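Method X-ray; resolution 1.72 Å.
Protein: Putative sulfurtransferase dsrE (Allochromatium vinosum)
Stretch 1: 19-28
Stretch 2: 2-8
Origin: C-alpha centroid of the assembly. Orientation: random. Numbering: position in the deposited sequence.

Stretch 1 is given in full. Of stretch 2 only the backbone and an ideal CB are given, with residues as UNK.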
# COMPACT_ATOMS: atom_id res chain seq x y z
N SER A 19 2.02 6.08 13.66
CA SER A 19 0.74 6.56 14.18
C SER A 19 0.32 5.73 15.38
O SER A 19 -0.18 6.27 16.38
CB SER A 19 -0.33 6.48 13.09
OG SER A 19 -0.01 7.34 12.02
N ALA A 20 0.53 4.42 15.29
CA ALA A 20 0.17 3.52 16.37
C ALA A 20 1.01 3.82 17.60
O ALA A 20 0.52 3.80 18.73
CB ALA A 20 0.37 2.07 15.94
N TYR A 21 2.29 4.11 17.38
CA TYR A 21 3.19 4.44 18.48
C TYR A 21 2.74 5.71 19.20
O TYR A 21 2.63 5.74 20.43
CB TYR A 21 4.61 4.63 17.97
CG TYR A 21 5.53 5.18 19.03
CD1 TYR A 21 6.06 4.36 20.03
CD2 TYR A 21 5.79 6.55 19.10
CE1 TYR A 21 6.83 4.89 21.06
CE2 TYR A 21 6.55 7.09 20.13
CZ TYR A 21 7.07 6.25 21.10
OH TYR A 21 7.82 6.80 22.12
N GLN A 22 2.47 6.76 18.43
CA GLN A 22 2.04 8.03 19.03
C GLN A 22 0.71 7.87 19.76
O GLN A 22 0.49 8.48 20.80
CB GLN A 22 1.95 9.13 17.96
CG GLN A 22 3.26 9.40 17.23
CD GLN A 22 4.36 9.95 18.13
OE1 GLN A 22 5.55 9.89 17.80
NE2 GLN A 22 3.97 10.50 19.27
N PHE A 23 -0.18 7.05 19.21
CA PHE A 23 -1.47 6.81 19.85
C PHE A 23 -1.26 6.07 21.17
O PHE A 23 -1.82 6.44 22.20
CB PHE A 23 -2.37 5.95 18.95
CG PHE A 23 -3.74 5.70 19.53
CD1 PHE A 23 -4.79 6.56 19.27
CD2 PHE A 23 -3.96 4.61 20.37
CE1 PHE A 23 -6.05 6.36 19.83
CE2 PHE A 23 -5.22 4.39 20.94
CZ PHE A 23 -6.26 5.26 20.67
N ALA A 24 -0.44 5.02 21.13
CA ALA A 24 -0.15 4.23 22.31
C ALA A 24 0.46 5.08 23.41
O ALA A 24 0.04 5.02 24.57
CB ALA A 24 0.80 3.09 21.97
N LYS A 25 1.46 5.88 23.04
CA LYS A 25 2.13 6.73 24.02
C LYS A 25 1.14 7.69 24.66
O LYS A 25 1.13 7.88 25.87
CB LYS A 25 3.26 7.51 23.36
CG LYS A 25 4.23 8.13 24.36
CD LYS A 25 5.53 8.55 23.69
CE LYS A 25 5.40 9.88 22.98
NZ LYS A 25 5.30 11.00 23.96
N ALA A 26 0.29 8.29 23.83
CA ALA A 26 -0.69 9.24 24.35
C ALA A 26 -1.71 8.57 25.27
O ALA A 26 -2.12 9.13 26.28
CB ALA A 26 -1.40 9.94 23.20
N ALA A 27 -2.12 7.35 24.90
CA ALA A 27 -3.09 6.61 25.68
C ALA A 27 -2.47 6.19 27.02
O ALA A 27 -3.12 6.28 28.06
CB ALA A 27 -3.53 5.38 24.91
N LEU A 28 -1.22 5.75 26.97
CA LEU A 28 -0.52 5.31 28.17
C LEU A 28 -0.29 6.46 29.14
O LEU A 28 -0.36 6.27 30.36
CB LEU A 28 0.80 4.65 27.79
CG LEU A 28 0.61 3.30 27.11
CD1 LEU A 28 1.89 2.86 26.43
CD2 LEU A 28 0.16 2.27 28.14
N UNK A 2 -9.26 -0.19 28.44
CA UNK A 2 -8.24 -1.12 27.95
C UNK A 2 -8.27 -1.14 26.42
O UNK A 2 -9.33 -1.26 25.81
CB UNK A 2 -8.46 -2.52 28.51
N UNK A 3 -7.09 -1.02 25.82
CA UNK A 3 -6.95 -1.01 24.36
C UNK A 3 -6.23 -2.22 23.79
O UNK A 3 -5.32 -2.77 24.41
CB UNK A 3 -6.20 0.25 23.93
N UNK A 4 -6.63 -2.60 22.59
CA UNK A 4 -5.99 -3.68 21.85
C UNK A 4 -5.57 -2.93 20.58
O UNK A 4 -6.41 -2.36 19.90
CB UNK A 4 -6.90 -4.89 21.59
N UNK A 5 -4.27 -2.90 20.30
CA UNK A 5 -3.79 -2.20 19.10
C UNK A 5 -3.27 -3.20 18.07
O UNK A 5 -2.53 -4.12 18.41
CB UNK A 5 -2.69 -1.20 19.46
N UNK A 6 -3.67 -3.01 16.82
CA UNK A 6 -3.26 -3.88 15.73
C UNK A 6 -2.52 -3.02 14.71
O UNK A 6 -3.01 -1.96 14.32
CB UNK A 6 -4.46 -4.59 15.10
N UNK A 7 -1.33 -3.47 14.30
CA UNK A 7 -0.52 -2.75 13.33
C UNK A 7 -0.29 -3.69 12.15
O UNK A 7 0.26 -4.78 12.31
CB UNK A 7 0.80 -2.27 13.94
N UNK A 8 -0.73 -3.27 10.96
CA UNK A 8 -0.65 -4.10 9.76
C UNK A 8 0.44 -3.81 8.74
O UNK A 8 0.55 -4.52 7.74
CB UNK A 8 -1.99 -4.01 9.03

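Stretch 1 is one helical segment, and stretch 2 runs nearly antiparallel to it, at 166° between N-to-C directions, with the axes 9.6 Å apart at closest approach. Ala 20, Phe 23 and Ala 27 point toward the strand and Ala 24 lies sideways to it. The surface offered is apolar.

Position 2 has extended backbone angles, and nothing of the helix lies within 5.5 Å of its ideal CB. The helix sets no demand, so polar, charged or small residues would all suit. The residue is Lys 2. Its chain is extended and makes no contact with the helix.

Position 3 points its CB toward the helix. The ideal CB is 5.2 Å from Phe 23 CE2, and Ala 27 is close by in register. Leucine, methionine or an aromatic would suit. The residue is Phe 3, with chi1 m. The edge of Phe 23 meets its face, with ring centroids 5.5 Å apart and planes at 87°. The closest atoms of the pair, Phe 23 CZ and Phe 3 CE1, are 3.9 Å apart. Ala 27 CB lies 4.3 Å from Phe 3 CE2, so the ring touches two helix residues one turn apart.

Position 4 is out of reach of the helix, which does not choose among side chains here. The residue is Ala 4, which makes no contact with it.

Position 5 again points toward the helix, but its ideal CB has no helix atom within 5.5 Å. A gap remains, bordered by Ala 20, Phe 23 and Ala 24. A branched or long apolar chain would fill it: leucine, methionine, perhaps isoleucine. The residue is Leu 5. Its CD1 comes within 3.7 Å of Ala 24 CB, while CD2 lies 4.0 Å from Phe 23 CE2.

Position 6 points away from the helix. Many side chains would do as far as stretch 1 is concerned. The residue is Gln 6. Its NE2 donates a hydrogen bond to OD1 of the residue at position 8, at 2.8 Å.

Position 7 points toward the helix, with its ideal CB 4.8 Å from Ala 20 CB. The distance is short, so a medium apolar residue such as valine, isoleucine or leucine would suit. The residue is Ile 7. Its CD1 packs 3.4 Å from Ala 20 CB.

Position 8 leaves the strand, with psi near 0°, and is out of reach of the helix. Polar residues common in turns would suit. The residue is Asn 8, the acceptor for Gln 6.

Stretch 2 2-8: KFALQIN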
# COMPACT_ATOMS: atom_id res chain seq x y z
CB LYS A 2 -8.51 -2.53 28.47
CG LYS A 2 -8.61 -2.65 29.98
CD LYS A 2 -8.90 -4.10 30.38
CE LYS A 2 -9.01 -4.26 31.88
NZ LYS A 2 -9.31 -5.67 32.26
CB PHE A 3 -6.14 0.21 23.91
CG PHE A 3 -6.89 1.50 23.99
CD1 PHE A 3 -7.77 1.87 22.98
CD2 PHE A 3 -6.69 2.36 25.06
CE1 PHE A 3 -8.47 3.08 23.05
CE2 PHE A 3 -7.38 3.57 25.14
CZ PHE A 3 -8.27 3.93 24.13
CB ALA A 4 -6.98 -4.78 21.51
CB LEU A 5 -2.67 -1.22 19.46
CG LEU A 5 -2.98 -0.16 20.52
CD1 LEU A 5 -1.79 0.78 20.64
CD2 LEU A 5 -4.24 0.61 20.15
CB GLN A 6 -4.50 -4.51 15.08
CG GLN A 6 -4.19 -5.61 14.07
CD GLN A 6 -5.44 -6.08 13.33
OE1 GLN A 6 -6.50 -6.23 13.93
NE2 GLN A 6 -5.30 -6.35 12.04
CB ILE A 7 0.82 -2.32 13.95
CG1 ILE A 7 0.54 -1.37 15.13
CG2 ILE A 7 1.69 -1.61 12.92
CD1 ILE A 7 1.74 -1.02 15.96
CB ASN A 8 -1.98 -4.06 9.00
CG ASN A 8 -3.17 -4.42 9.86
OD1 ASN A 8 -3.06 -5.20 10.80
ND2 ASN A 8 -4.32 -3.87 9.52
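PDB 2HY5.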